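Local coordinates for glutamate--tRNA ligase, cytoplasmic (Saccharomyces cerevisiae, PDB 2HRA), which attaches glutamate to tRNA(Glu) in two steps, activating it with ATP and then transferring it, and through its N-terminal GST-fold domain joins a complex with the cofactor Arc1p, at residues A[165-168]-A[169-173]; A[90-93]-A[94-98]; A[153-156]-A[157-161]; A[172-175]-A[176-179]. One frame throughout, in Å; residues are numbered along the deposited sequence.

Contact 1: A[165-168]-A[169-173]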
ATOM      1  N   SER A 165      14.058   7.303  -2.094  1.00 28.41           N
ATOM      2  CA  SER A 165      13.458   8.496  -2.675  1.00 29.84           C
ATOM      3  C   SER A 165      13.097   8.290  -4.147  1.00 29.81           C
ATOM      4  O   SER A 165      11.986   8.591  -4.582  1.00 30.43           O
ATOM      5  CB  SER A 165      14.436   9.660  -2.540  1.00 30.11           C
ATOM      6  OG  SER A 165      13.818  10.850  -2.943  1.00 34.75           O
ATOM      7  N   ARG A 166      14.047   7.770  -4.905  1.00 29.43           N
ATOM      8  CA  ARG A 166      13.878   7.618  -6.343  1.00 29.67           C
ATOM      9  C   ARG A 166      12.875   6.518  -6.671  1.00 28.54           C
ATOM     10  O   ARG A 166      12.016   6.682  -7.543  1.00 28.52           O
ATOM     11  CB  ARG A 166      15.229   7.359  -6.981  1.00 30.28           C
ATOM     12  CG  ARG A 166      16.110   8.604  -6.977  1.00 33.73           C
ATOM     13  CD  ARG A 166      17.498   8.345  -7.499  1.00 37.46           C
ATOM     14  NE  ARG A 166      18.293   9.578  -7.524  1.00 40.57           N
ATOM     15  CZ  ARG A 166      19.620   9.640  -7.398  1.00 40.46           C
ATOM     16  NH1 ARG A 166      20.332   8.538  -7.231  1.00 41.63           N
ATOM     17  NH2 ARG A 166      20.236  10.815  -7.434  1.00 39.51           N
ATOM     18  N   TRP A 167      12.943   5.421  -5.934  1.00 28.49           N
ATOM     19  CA  TRP A 167      11.942   4.351  -6.055  1.00 28.61           C
ATOM     20  C   TRP A 167      10.518   4.827  -5.707  1.00 28.61           C
ATOM     21  O   TRP A 167       9.575   4.436  -6.374  1.00 28.48           O
ATOM     22  CB  TRP A 167      12.366   3.172  -5.184  1.00 28.31           C
ATOM     23  CG  TRP A 167      11.338   2.162  -4.827  1.00 27.84           C
ATOM     24  CD1 TRP A 167      11.054   1.016  -5.494  1.00 25.71           C
ATOM     25  CD2 TRP A 167      10.508   2.165  -3.652  1.00 24.31           C
ATOM     26  NE1 TRP A 167      10.093   0.307  -4.811  1.00 27.77           N
ATOM     27  CE2 TRP A 167       9.735   0.997  -3.686  1.00 25.83           C
ATOM     28  CE3 TRP A 167      10.381   3.027  -2.556  1.00 27.23           C
ATOM     29  CZ2 TRP A 167       8.804   0.675  -2.689  1.00 27.44           C
ATOM     30  CZ3 TRP A 167       9.439   2.709  -1.549  1.00 26.32           C
ATOM     31  CH2 TRP A 167       8.668   1.562  -1.633  1.00 26.27           C
ATOM     32  N   TYR A 168      10.378   5.624  -4.651  1.00 28.77           N
ATOM     33  CA  TYR A 168       9.078   6.141  -4.209  1.00 28.91           C
ATOM     34  C   TYR A 168       8.498   7.100  -5.273  1.00 29.63           C
ATOM     35  O   TYR A 168       7.329   6.993  -5.657  1.00 30.43           O
ATOM     36  CB  TYR A 168       9.181   6.810  -2.825  1.00 28.55           C
ATOM     37  CG  TYR A 168       7.836   7.243  -2.253  1.00 28.10           C
ATOM     38  CD1 TYR A 168       7.158   6.447  -1.354  1.00 30.65           C
ATOM     39  CD2 TYR A 168       7.245   8.456  -2.625  1.00 29.91           C
ATOM     40  CE1 TYR A 168       5.900   6.824  -0.863  1.00 28.61           C
ATOM     41  CE2 TYR A 168       6.007   8.840  -2.135  1.00 26.15           C
ATOM     42  CZ  TYR A 168       5.339   8.006  -1.253  1.00 28.59           C
ATOM     43  OH  TYR A 168       4.103   8.353  -0.750  1.00 28.58           O
ATOM     44  N   THR A 169       9.325   8.006  -5.776  1.00 29.54           N
ATOM     45  CA  THR A 169       8.930   8.913  -6.855  1.00 30.39           C
ATOM     46  C   THR A 169       8.574   8.178  -8.151  1.00 30.27           C
ATOM     47  O   THR A 169       7.592   8.539  -8.817  1.00 30.04           O
ATOM     48  CB  THR A 169      10.042   9.906  -7.105  1.00 31.21           C
ATOM     49  OG1 THR A 169      10.288  10.581  -5.867  1.00 30.97           O
ATOM     50  CG2 THR A 169       9.677  10.930  -8.192  1.00 32.79           C
ATOM     51  N   LEU A 170       9.335   7.149  -8.491  1.00 29.76           N
ATOM     52  CA  LEU A 170       9.028   6.357  -9.673  1.00 30.59           C
ATOM     53  C   LEU A 170       7.603   5.839  -9.555  1.00 30.92           C
ATOM     54  O   LEU A 170       6.747   6.124 -10.406  1.00 30.98           O
ATOM     55  CB  LEU A 170       9.996   5.178  -9.818  1.00 30.04           C
ATOM     56  CG  LEU A 170       9.732   4.291 -11.040  1.00 30.19           C
ATOM     57  CD1 LEU A 170       9.782   5.092 -12.367  1.00 28.62           C
ATOM     58  CD2 LEU A 170      10.746   3.170 -11.003  1.00 31.18           C
ATOM     59  N   LEU A 171       7.348   5.102  -8.477  1.00 31.77           N
ATOM     60  CA  LEU A 171       6.034   4.511  -8.251  1.00 31.84           C
ATOM     61  C   LEU A 171       4.922   5.564  -8.107  1.00 32.35           C
ATOM     62  O   LEU A 171       3.819   5.361  -8.607  1.00 31.62           O
ATOM     63  CB  LEU A 171       6.057   3.553  -7.044  1.00 31.69           C
ATOM     64  CG  LEU A 171       6.820   2.251  -7.326  1.00 30.29           C
ATOM     65  CD1 LEU A 171       7.065   1.464  -6.053  1.00 30.15           C
ATOM     66  CD2 LEU A 171       6.088   1.373  -8.370  1.00 30.23           C
ATOM     67  N   GLU A 172       5.225   6.693  -7.474  1.00 33.17           N
ATOM     68  CA  GLU A 172       4.252   7.773  -7.328  1.00 34.33           C
ATOM     69  C   GLU A 172       3.763   8.325  -8.691  1.00 34.69           C
ATOM     70  O   GLU A 172       2.599   8.689  -8.816  1.00 35.21           O
ATOM     71  CB  GLU A 172       4.831   8.893  -6.464  1.00 34.61           C
ATOM     72  CG  GLU A 172       3.877  10.025  -6.132  1.00 36.84           C
ATOM     73  CD  GLU A 172       4.569  11.133  -5.370  1.00 39.92           C
ATOM     74  OE1 GLU A 172       4.090  11.490  -4.281  1.00 42.76           O
ATOM     75  OE2 GLU A 172       5.611  11.644  -5.856  1.00 44.84           O
ATOM     76  N   MET A 173       4.631   8.371  -9.698  1.00 34.78           N
ATOM     77  CA  MET A 173       4.234   8.796 -11.047  1.00 36.04           C
ATOM     78  C   MET A 173       3.285   7.805 -11.761  1.00 33.99           C
ATOM     79  O   MET A 173       2.722   8.123 -12.807  1.00 33.17           O
ATOM     80  CB  MET A 173       5.467   9.021 -11.929  1.00 36.09           C
ATOM     81  CG  MET A 173       6.351  10.164 -11.491  1.00 39.10           C
ATOM     82  SD  MET A 173       7.829  10.371 -12.524  1.00 44.77           S
ATOM     83  CE  MET A 173       8.594   8.745 -12.476  1.00 45.66           C
TER
HETATM   84  O   HOH W   1      13.312  11.457  -6.074  1.00 56.82           O
HETATM   85  O   HOH W   2       2.955  10.490  -2.300  1.00 40.73           O
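The methyl CD1 of Leu171 lies over one face of the Trp167 indole, 3.8 Å from the centroid of the five-membered ring, a CH-pi contact one helical turn apart. It is offset toward the rim on the NE1 side. Next along the helix, Tyr168 and Glu172 meet less closely: OE1 of the carboxylate sits at the ring edge, 3.9 Å from Tyr168 CE2, the two planes 73° apart. A water joins their ends, bonded to Tyr168 OH at 2.9 Å and donating to Glu172 OE1. Ser165 O takes two bonds, from Thr169 N at 3.0 Å and from Thr169 OG1 at 2.9 Å, reaching it from opposite faces of the carbonyl plane. A chi1 of -57° sets OG1 beside its own backbone N and turns the hydroxyl back onto the preceding turn; a second water links it to Ser165 OG. Beneath these pairs runs the i to i+4 ladder of helix 162-172, part of the Arc1p-interacting region 159-175. Helix 137-148 covers the aromatic side: Asp139 OD2 bonds Trp167 NE1, while Trp143 stacks on Tyr168, donates to its carbonyl and touches Leu171.

Contact 2: A[90-93]-A[94-98]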
ATOM      1  N   LYS A  90       8.097 -16.319  -3.052  1.00 39.26           N
ATOM      2  CA  LYS A  90       7.103 -15.971  -2.038  1.00 39.12           C
ATOM      3  C   LYS A  90       7.735 -15.746  -0.670  1.00 38.43           C
ATOM      4  O   LYS A  90       7.284 -14.883   0.084  1.00 38.18           O
ATOM      5  CB  LYS A  90       6.013 -17.044  -1.968  1.00 39.43           C
ATOM      6  CG  LYS A  90       5.087 -17.041  -3.184  1.00 41.20           C
ATOM      7  CD  LYS A  90       3.940 -18.031  -3.029  1.00 43.39           C
ATOM      8  CE  LYS A  90       3.646 -18.789  -4.320  1.00 44.44           C
ATOM      9  NZ  LYS A  90       3.038 -20.143  -4.046  1.00 44.71           N
ATOM     10  N   GLU A  91       8.776 -16.518  -0.355  1.00 37.93           N
ATOM     11  CA  GLU A  91       9.566 -16.288   0.857  1.00 37.47           C
ATOM     12  C   GLU A  91      10.150 -14.862   0.826  1.00 36.16           C
ATOM     13  O   GLU A  91      10.070 -14.118   1.804  1.00 35.02           O
ATOM     14  CB  GLU A  91      10.696 -17.333   0.968  1.00 38.19           C
ATOM     15  CG  GLU A  91      11.366 -17.413   2.355  1.00 40.98           C
ATOM     16  CD  GLU A  91      12.835 -17.851   2.309  1.00 44.31           C
ATOM     17  OE1 GLU A  91      13.146 -18.874   1.659  1.00 47.14           O
ATOM     18  OE2 GLU A  91      13.683 -17.181   2.951  1.00 45.98           O
ATOM     19  N   GLN A  92      10.717 -14.472  -0.308  1.00 34.80           N
ATOM     20  CA  GLN A  92      11.325 -13.148  -0.402  1.00 34.94           C
ATOM     21  C   GLN A  92      10.254 -12.058  -0.410  1.00 33.75           C
ATOM     22  O   GLN A  92      10.440 -11.018   0.211  1.00 33.14           O
ATOM     23  CB  GLN A  92      12.289 -13.031  -1.594  1.00 35.64           C
ATOM     24  CG  GLN A  92      13.702 -13.592  -1.296  1.00 37.88           C
ATOM     25  CD  GLN A  92      14.447 -12.772  -0.258  1.00 41.91           C
ATOM     26  OE1 GLN A  92      14.693 -13.232   0.849  1.00 45.87           O
ATOM     27  NE2 GLN A  92      14.782 -11.540  -0.607  1.00 45.07           N
ATOM     28  N   VAL A  93       9.120 -12.285  -1.063  1.00 31.83           N
ATOM     29  CA  VAL A  93       8.051 -11.285  -0.987  1.00 31.67           C
ATOM     30  C   VAL A  93       7.546 -11.114   0.449  1.00 31.27           C
ATOM     31  O   VAL A  93       7.376  -9.977   0.935  1.00 31.69           O
ATOM     32  CB  VAL A  93       6.888 -11.618  -1.928  1.00 31.91           C
ATOM     33  CG1 VAL A  93       5.682 -10.760  -1.579  1.00 32.11           C
ATOM     34  CG2 VAL A  93       7.330 -11.419  -3.364  1.00 30.66           C
ATOM     35  N   ALA A  94       7.332 -12.228   1.140  1.00 31.06           N
ATOM     36  CA  ALA A  94       6.889 -12.168   2.543  1.00 31.76           C
ATOM     37  C   ALA A  94       7.806 -11.363   3.447  1.00 31.45           C
ATOM     38  O   ALA A  94       7.330 -10.668   4.320  1.00 33.11           O
ATOM     39  CB  ALA A  94       6.700 -13.555   3.102  1.00 31.68           C
ATOM     40  N   LYS A  95       9.123 -11.461   3.273  1.00 31.56           N
ATOM     41  CA  LYS A  95      10.052 -10.660   4.106  1.00 31.31           C
ATOM     42  C   LYS A  95       9.800  -9.177   3.977  1.00 30.83           C
ATOM     43  O   LYS A  95       9.906  -8.428   4.948  1.00 30.33           O
ATOM     44  CB  LYS A  95      11.505 -10.869   3.691  1.00 32.05           C
ATOM     45  CG  LYS A  95      12.077 -12.259   3.877  1.00 35.69           C
ATOM     46  CD  LYS A  95      13.613 -12.247   3.858  1.00 39.87           C
ATOM     47  CE  LYS A  95      14.262 -11.094   3.008  1.00 42.60           C
ATOM     48  NZ  LYS A  95      14.653  -9.855   3.793  1.00 44.93           N
ATOM     49  N   TRP A  96       9.524  -8.730   2.758  1.00 29.71           N
ATOM     50  CA  TRP A  96       9.422  -7.319   2.507  1.00 29.02           C
ATOM     51  C   TRP A  96       8.026  -6.838   2.838  1.00 29.06           C
ATOM     52  O   TRP A  96       7.839  -5.737   3.288  1.00 28.18           O
ATOM     53  CB  TRP A  96       9.837  -6.986   1.071  1.00 29.19           C
ATOM     54  CG  TRP A  96      11.287  -7.156   0.896  1.00 29.14           C
ATOM     55  CD1 TRP A  96      11.932  -8.216   0.324  1.00 29.57           C
ATOM     56  CD2 TRP A  96      12.313  -6.254   1.348  1.00 29.70           C
ATOM     57  NE1 TRP A  96      13.299  -8.030   0.402  1.00 29.48           N
ATOM     58  CE2 TRP A  96      13.551  -6.828   1.017  1.00 29.79           C
ATOM     59  CE3 TRP A  96      12.298  -5.013   1.990  1.00 29.36           C
ATOM     60  CZ2 TRP A  96      14.770  -6.207   1.318  1.00 30.36           C
ATOM     61  CZ3 TRP A  96      13.494  -4.406   2.290  1.00 29.48           C
ATOM     62  CH2 TRP A  96      14.716  -4.993   1.955  1.00 29.32           C
ATOM     63  N   VAL A  97       7.035  -7.665   2.609  1.00 29.78           N
ATOM     64  CA  VAL A  97       5.688  -7.364   3.077  1.00 30.11           C
ATOM     65  C   VAL A  97       5.641  -7.297   4.594  1.00 30.50           C
ATOM     66  O   VAL A  97       4.995  -6.424   5.145  1.00 31.36           O
ATOM     67  CB  VAL A  97       4.709  -8.404   2.595  1.00 30.25           C
ATOM     68  CG1 VAL A  97       3.350  -8.154   3.249  1.00 31.56           C
ATOM     69  CG2 VAL A  97       4.633  -8.328   1.061  1.00 28.98           C
ATOM     70  N   ASN A  98       6.334  -8.213   5.266  1.00 31.59           N
ATOM     71  CA  ASN A  98       6.476  -8.146   6.727  1.00 32.12           C
ATOM     72  C   ASN A  98       7.127  -6.855   7.191  1.00 31.91           C
ATOM     73  O   ASN A  98       6.658  -6.215   8.141  1.00 32.81           O
ATOM     74  CB  ASN A  98       7.288  -9.335   7.236  1.00 32.74           C
ATOM     75  CG  ASN A  98       6.526 -10.650   7.139  1.00 35.23           C
ATOM     76  OD1 ASN A  98       5.290 -10.677   7.109  1.00 39.97           O
ATOM     77  ND2 ASN A  98       7.260 -11.753   7.105  1.00 40.27           N
TER
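The first two turns of helix 90-104, in the helical part of the GST-like domain, bring Gln92, Lys95 and Trp96 together along one flank and Val93 and Val97 along another. The amide of Gln92 and the aliphatic chain of Lys95 run side by side in the same direction, with Gln92 OE1 3.1 Å from Lys95 CE. Bends at chi3 (-28°) and chi4 (95°) turn the end of the lysine toward the Trp96 ring, and its NZ comes 3.9 Å above the ring plane, displaced toward the rim. Gln92 also lies alongside this indole, NE2 3.9 Å from Trp96 NE1, but the amide plane stands 82° to the ring. It is the backbone carbonyl oxygen Gln92 O that meets the ring edge, 3.2 Å from Trp96 CD1. Cutting Gln92 back to alanine is likely to strip the methylenes of Lys95 of their flanking amide and let the lysine chain swing off the indole. As the helix packs into the domain, Trp96 is buried against Thr118 and Leu119 of helix 109-122, Ala138 of helix 137-148 and the loop residue Leu130. On the other flank Val93 CG1 and Val97 CG2 touch at 3.7 Å. Val93 O accepts from Val97 N at 2.9 Å and, weakly, from Trp96 N. Val97 continues onto Phe74 of helix 73-80 and Ala141 of helix 137-148.

Contact 3: A[153-156]-A[157-161]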
ATOM      1  N   GLY A 153       9.193  10.997   5.291  1.00 29.91           N
ATOM      2  CA  GLY A 153       9.627  11.917   4.257  1.00 28.75           C
ATOM      3  C   GLY A 153      10.946  12.543   4.605  1.00 28.11           C
ATOM      4  O   GLY A 153      11.884  12.492   3.824  1.00 27.39           O
ATOM      5  N   SER A 154      11.002  13.139   5.799  1.00 27.90           N
ATOM      6  CA  SER A 154      12.181  13.827   6.281  1.00 28.67           C
ATOM      7  C   SER A 154      13.353  12.893   6.561  1.00 28.16           C
ATOM      8  O   SER A 154      14.497  13.279   6.374  1.00 29.54           O
ATOM      9  CB  SER A 154      11.837  14.598   7.552  1.00 28.22           C
ATOM     10  OG  SER A 154      10.579  15.187   7.369  1.00 31.38           O
ATOM     11  N   ILE A 155      13.069  11.669   6.985  1.00 27.66           N
ATOM     12  CA  ILE A 155      14.150  10.730   7.261  1.00 26.39           C
ATOM     13  C   ILE A 155      14.878  10.358   5.984  1.00 25.97           C
ATOM     14  O   ILE A 155      16.124  10.350   5.925  1.00 24.00           O
ATOM     15  CB  ILE A 155      13.679   9.512   8.002  1.00 25.87           C
ATOM     16  CG1 ILE A 155      13.193   9.916   9.391  1.00 26.34           C
ATOM     17  CG2 ILE A 155      14.847   8.503   8.162  1.00 28.03           C
ATOM     18  CD1 ILE A 155      12.603   8.797  10.141  1.00 28.07           C
ATOM     19  N   ILE A 156      14.078  10.092   4.967  1.00 25.83           N
ATOM     20  CA  ILE A 156      14.558   9.705   3.675  1.00 27.42           C
ATOM     21  C   ILE A 156      15.464  10.795   3.118  1.00 27.38           C
ATOM     22  O   ILE A 156      16.484  10.523   2.506  1.00 27.85           O
ATOM     23  CB  ILE A 156      13.372   9.491   2.720  1.00 27.32           C
ATOM     24  CG1 ILE A 156      12.677   8.166   3.037  1.00 28.03           C
ATOM     25  CG2 ILE A 156      13.827   9.573   1.243  1.00 28.56           C
ATOM     26  CD1 ILE A 156      11.271   8.090   2.465  1.00 26.55           C
ATOM     27  N   LYS A 157      15.075  12.034   3.340  1.00 27.76           N
ATOM     28  CA  LYS A 157      15.868  13.165   2.875  1.00 27.55           C
ATOM     29  C   LYS A 157      17.143  13.348   3.688  1.00 26.44           C
ATOM     30  O   LYS A 157      18.252  13.337   3.155  1.00 26.87           O
ATOM     31  CB  LYS A 157      15.003  14.403   2.904  1.00 28.43           C
ATOM     32  CG  LYS A 157      15.776  15.678   2.748  1.00 30.89           C
ATOM     33  CD  LYS A 157      14.835  16.850   2.660  1.00 35.76           C
ATOM     34  CE  LYS A 157      15.610  18.132   2.726  1.00 38.57           C
ATOM     35  NZ  LYS A 157      16.615  18.222   1.615  1.00 41.94           N
ATOM     36  N   ASN A 158      16.981  13.454   4.997  1.00 25.51           N
ATOM     37  CA  ASN A 158      18.066  13.876   5.901  1.00 24.54           C
ATOM     38  C   ASN A 158      19.134  12.779   6.122  1.00 24.29           C
ATOM     39  O   ASN A 158      20.279  13.077   6.456  1.00 22.51           O
ATOM     40  CB  ASN A 158      17.457  14.338   7.215  1.00 24.81           C
ATOM     41  CG  ASN A 158      16.844  15.743   7.104  1.00 26.25           C
ATOM     42  OD1 ASN A 158      17.437  16.617   6.500  1.00 31.31           O
ATOM     43  ND2 ASN A 158      15.688  15.954   7.689  1.00 25.20           N
ATOM     44  N   LYS A 159      18.749  11.521   5.919  1.00 23.15           N
ATOM     45  CA  LYS A 159      19.678  10.366   5.984  1.00 23.25           C
ATOM     46  C   LYS A 159      20.028   9.848   4.604  1.00 23.13           C
ATOM     47  O   LYS A 159      20.631   8.813   4.459  1.00 23.65           O
ATOM     48  CB  LYS A 159      19.135   9.261   6.897  1.00 23.79           C
ATOM     49  CG  LYS A 159      18.930   9.753   8.355  1.00 24.46           C
ATOM     50  CD  LYS A 159      18.964   8.624   9.351  1.00 28.35           C
ATOM     51  CE  LYS A 159      18.941   9.041  10.790  1.00 27.72           C
ATOM     52  NZ  LYS A 159      17.842   9.981  11.121  1.00 31.29           N
ATOM     53  N   VAL A 160      19.634  10.603   3.591  1.00 23.86           N
ATOM     54  CA  VAL A 160      20.092  10.458   2.217  1.00 23.22           C
ATOM     55  C   VAL A 160      19.844   9.069   1.726  1.00 24.44           C
ATOM     56  O   VAL A 160      20.723   8.453   1.155  1.00 25.19           O
ATOM     57  CB  VAL A 160      21.581  10.843   2.032  1.00 23.90           C
ATOM     58  CG1 VAL A 160      21.864  11.044   0.523  1.00 24.53           C
ATOM     59  CG2 VAL A 160      21.954  12.108   2.843  1.00 20.41           C
ATOM     60  N   ASP A 161      18.617   8.607   1.942  1.00 25.02           N
ATOM     61  CA  ASP A 161      18.103   7.350   1.394  1.00 23.68           C
ATOM     62  C   ASP A 161      17.585   7.609   0.010  1.00 24.78           C
ATOM     63  O   ASP A 161      16.374   7.633  -0.217  1.00 24.42           O
ATOM     64  CB  ASP A 161      16.969   6.818   2.281  1.00 24.12           C
ATOM     65  CG  ASP A 161      17.441   6.448   3.675  1.00 22.91           C
ATOM     66  OD1 ASP A 161      18.609   6.035   3.852  1.00 23.35           O
ATOM     67  OD2 ASP A 161      16.644   6.532   4.633  1.00 29.30           O
TER
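Asp161 N reaches back to Ile156 O at 2.9 Å, in the carbonyl plane, closing a Schellman motif round Val160, a beta-branched residue that takes a positive phi (56°) as the C-prime residue of helix 152-158. The second defining bond runs from Val160 N to Lys157 O at 3.1 Å. Before this end the helix keeps its usual spacing, Asn158 N bonding to Ser154 O at 2.8 Å and Lys159 N to Ile155 O at 2.9 Å, although Lys159 has already left helical angles.

The side chains follow the bend. Ile156 CG2 stands beside its own carbonyl carbon, with CG1 on the backbone N side (chi1 -75°), and the CG2 methyl lies 3.5 Å from Asp161 O. The returning chain also brings Asp161 CB near Ile156 O. At the earlier turn the amide of Asn158 folds back over Ser154, its ND2 3.2 Å from Ser154 O, while Lys159 CB rests 3.3 Å from Ile155 O.

Ile155 packs on Ser113 and Leu116 of helix 109-122, and Ile156 on Val164 and Ser165 of helix 162-172, where the chain goes next. Asp161 occupies the N-cap position of that helix without a capping bond from its side chain, and its OD1 lies near Glu117 OE1. Two like charges this close would probably raise the proton affinity of one carboxylate, whereas the helix termination itself relies on main-chain bonds.

Contact 4: A[172-175]-A[176-179]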
ATOM      1  N   GLU A 172       5.225   6.693  -7.474  1.00 33.17           N
ATOM      2  CA  GLU A 172       4.252   7.773  -7.328  1.00 34.33           C
ATOM      3  C   GLU A 172       3.763   8.325  -8.691  1.00 34.69           C
ATOM      4  O   GLU A 172       2.599   8.689  -8.816  1.00 35.21           O
ATOM      5  CB  GLU A 172       4.831   8.893  -6.464  1.00 34.61           C
ATOM      6  CG  GLU A 172       3.877  10.025  -6.132  1.00 36.84           C
ATOM      7  CD  GLU A 172       4.569  11.133  -5.370  1.00 39.92           C
ATOM      8  OE1 GLU A 172       4.090  11.490  -4.281  1.00 42.76           O
ATOM      9  OE2 GLU A 172       5.611  11.644  -5.856  1.00 44.84           O
ATOM     10  N   MET A 173       4.631   8.371  -9.698  1.00 34.78           N
ATOM     11  CA  MET A 173       4.234   8.796 -11.047  1.00 36.04           C
ATOM     12  C   MET A 173       3.285   7.805 -11.761  1.00 33.99           C
ATOM     13  O   MET A 173       2.722   8.123 -12.807  1.00 33.17           O
ATOM     14  CB  MET A 173       5.467   9.021 -11.929  1.00 36.09           C
ATOM     15  CG  MET A 173       6.351  10.164 -11.491  1.00 39.10           C
ATOM     16  SD  MET A 173       7.829  10.371 -12.524  1.00 44.77           S
ATOM     17  CE  MET A 173       8.594   8.745 -12.476  1.00 45.66           C
ATOM     18  N   ASP A 174       3.144   6.605 -11.209  1.00 32.35           N
ATOM     19  CA  ASP A 174       2.216   5.610 -11.688  1.00 31.31           C
ATOM     20  C   ASP A 174       0.902   5.868 -10.939  1.00 30.56           C
ATOM     21  O   ASP A 174       0.823   5.627  -9.732  1.00 29.86           O
ATOM     22  CB  ASP A 174       2.790   4.226 -11.372  1.00 31.66           C
ATOM     23  CG  ASP A 174       1.960   3.076 -11.931  1.00 32.24           C
ATOM     24  OD1 ASP A 174       0.773   3.284 -12.189  1.00 30.25           O
ATOM     25  OD2 ASP A 174       2.505   1.946 -12.085  1.00 30.25           O
ATOM     26  N   PRO A 175      -0.151   6.320 -11.653  1.00 29.72           N
ATOM     27  CA  PRO A 175      -1.448   6.666 -11.042  1.00 29.61           C
ATOM     28  C   PRO A 175      -2.031   5.597 -10.124  1.00 28.86           C
ATOM     29  O   PRO A 175      -2.733   5.911  -9.138  1.00 29.60           O
ATOM     30  CB  PRO A 175      -2.373   6.816 -12.252  1.00 30.04           C
ATOM     31  CG  PRO A 175      -1.518   7.046 -13.401  1.00 30.04           C
ATOM     32  CD  PRO A 175      -0.182   6.462 -13.116  1.00 30.30           C
ATOM     33  N   ILE A 176      -1.795   4.339 -10.479  1.00 28.08           N
ATOM     34  CA  ILE A 176      -2.234   3.216  -9.658  1.00 27.75           C
ATOM     35  C   ILE A 176      -1.817   3.422  -8.211  1.00 27.37           C
ATOM     36  O   ILE A 176      -2.595   3.099  -7.313  1.00 25.86           O
ATOM     37  CB  ILE A 176      -1.723   1.855 -10.186  1.00 27.65           C
ATOM     38  CG1 ILE A 176      -2.620   1.380 -11.334  1.00 29.69           C
ATOM     39  CG2 ILE A 176      -1.712   0.808  -9.067  1.00 26.56           C
ATOM     40  CD1 ILE A 176      -1.991   0.388 -12.316  1.00 29.53           C
ATOM     41  N   PHE A 177      -0.607   3.958  -8.010  1.00 27.28           N
ATOM     42  CA  PHE A 177      -0.068   4.277  -6.659  1.00 27.68           C
ATOM     43  C   PHE A 177      -0.358   5.724  -6.301  1.00 27.94           C
ATOM     44  O   PHE A 177      -0.959   6.015  -5.289  1.00 26.98           O
ATOM     45  CB  PHE A 177       1.451   4.132  -6.620  1.00 27.75           C
ATOM     46  CG  PHE A 177       1.935   2.719  -6.683  1.00 27.21           C
ATOM     47  CD1 PHE A 177       1.781   1.970  -7.846  1.00 30.01           C
ATOM     48  CD2 PHE A 177       2.549   2.147  -5.596  1.00 27.39           C
ATOM     49  CE1 PHE A 177       2.221   0.665  -7.907  1.00 28.69           C
ATOM     50  CE2 PHE A 177       3.004   0.841  -5.636  1.00 29.49           C
ATOM     51  CZ  PHE A 177       2.834   0.097  -6.792  1.00 28.79           C
ATOM     52  N   GLY A 178       0.113   6.626  -7.147  1.00 29.06           N
ATOM     53  CA  GLY A 178       0.141   8.049  -6.824  1.00 29.64           C
ATOM     54  C   GLY A 178      -1.198   8.781  -6.778  1.00 30.49           C
ATOM     55  O   GLY A 178      -1.258   9.887  -6.225  1.00 30.56           O
ATOM     56  N   GLU A 179      -2.249   8.213  -7.383  1.00 30.54           N
ATOM     57  CA  GLU A 179      -3.597   8.800  -7.274  1.00 30.76           C
ATOM     58  C   GLU A 179      -4.506   8.034  -6.289  1.00 31.03           C
ATOM     59  O   GLU A 179      -5.696   8.352  -6.171  1.00 29.93           O
ATOM     60  CB  GLU A 179      -4.268   8.887  -8.653  1.00 31.07           C
ATOM     61  CG  GLU A 179      -3.511   9.776  -9.610  1.00 32.27           C
ATOM     62  CD  GLU A 179      -4.183   9.905 -10.952  1.00 34.14           C
ATOM     63  OE1 GLU A 179      -5.205   9.239 -11.205  1.00 37.12           O
ATOM     64  OE2 GLU A 179      -3.664  10.678 -11.769  1.00 36.91           O
TER
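Asp174 is the main hydrogen-bond acceptor for the turn that follows. Its carboxylate caps the short helix 175-178: with CG anti to the backbone N (chi1 -175°), OD1 reaches forward and accepts from Ile176 N at 3.3 Å, the donor approaching from above the carboxylate plane. Its carbonyl oxygen takes two more bonds, from Phe177 N at 2.8 Å and Gly178 N at 2.9 Å, on opposite faces of the carbonyl plane. Pro175 O accepts from Glu179 N, and Arg41 of helix 34-46 bonds to the carbonyls of Pro175 and Ile176. Were Asp174 a leucine, Ile176 N would probably lose its capping acceptor and the first turn be less firmly fixed.

A CA-H...O contact brings Gly178 CA to 3.2 Å from Glu172 O; a CB here would collide with that oxygen.

Among the van der Waals contacts, the Asp174 side chain lies alongside that of Ile176, OD1 3.5 Å from Ile176 CB, while Glu179 CD lies 3.8 Å from Pro175 CB. Phe177 turns inward to meet Trp143 and Tyr135 edge-to-face. The whole is an N-capped single helical turn with proline in its first position, linking helix 162-172 to helix 180-195.

Contacts 1 to 3 are partly buried and contact 4 lies at the surface, yet each sends a side chain into the domain: Trp167 in contact 1, Trp96 in contact 2, Ile155 in contact 3 and Phe177 in contact 4. Helix 137-148 receives those of contacts 1, 2 and 4; contact 3 leans on helix 109-122. Contacts 1 and 2 lie within helices, so side chains a turn apart give them their character, whereas contact 3, a helix end, rests on main-chain bonds and contact 4, a helix start, adds a side-chain cap from Asp174. Contact 1 touches contact 3 through Ser165 and Ile156 and shares Glu172 and Met173 with contact 4; contact 2 stands apart, its centre about 20 Å from contact 1's.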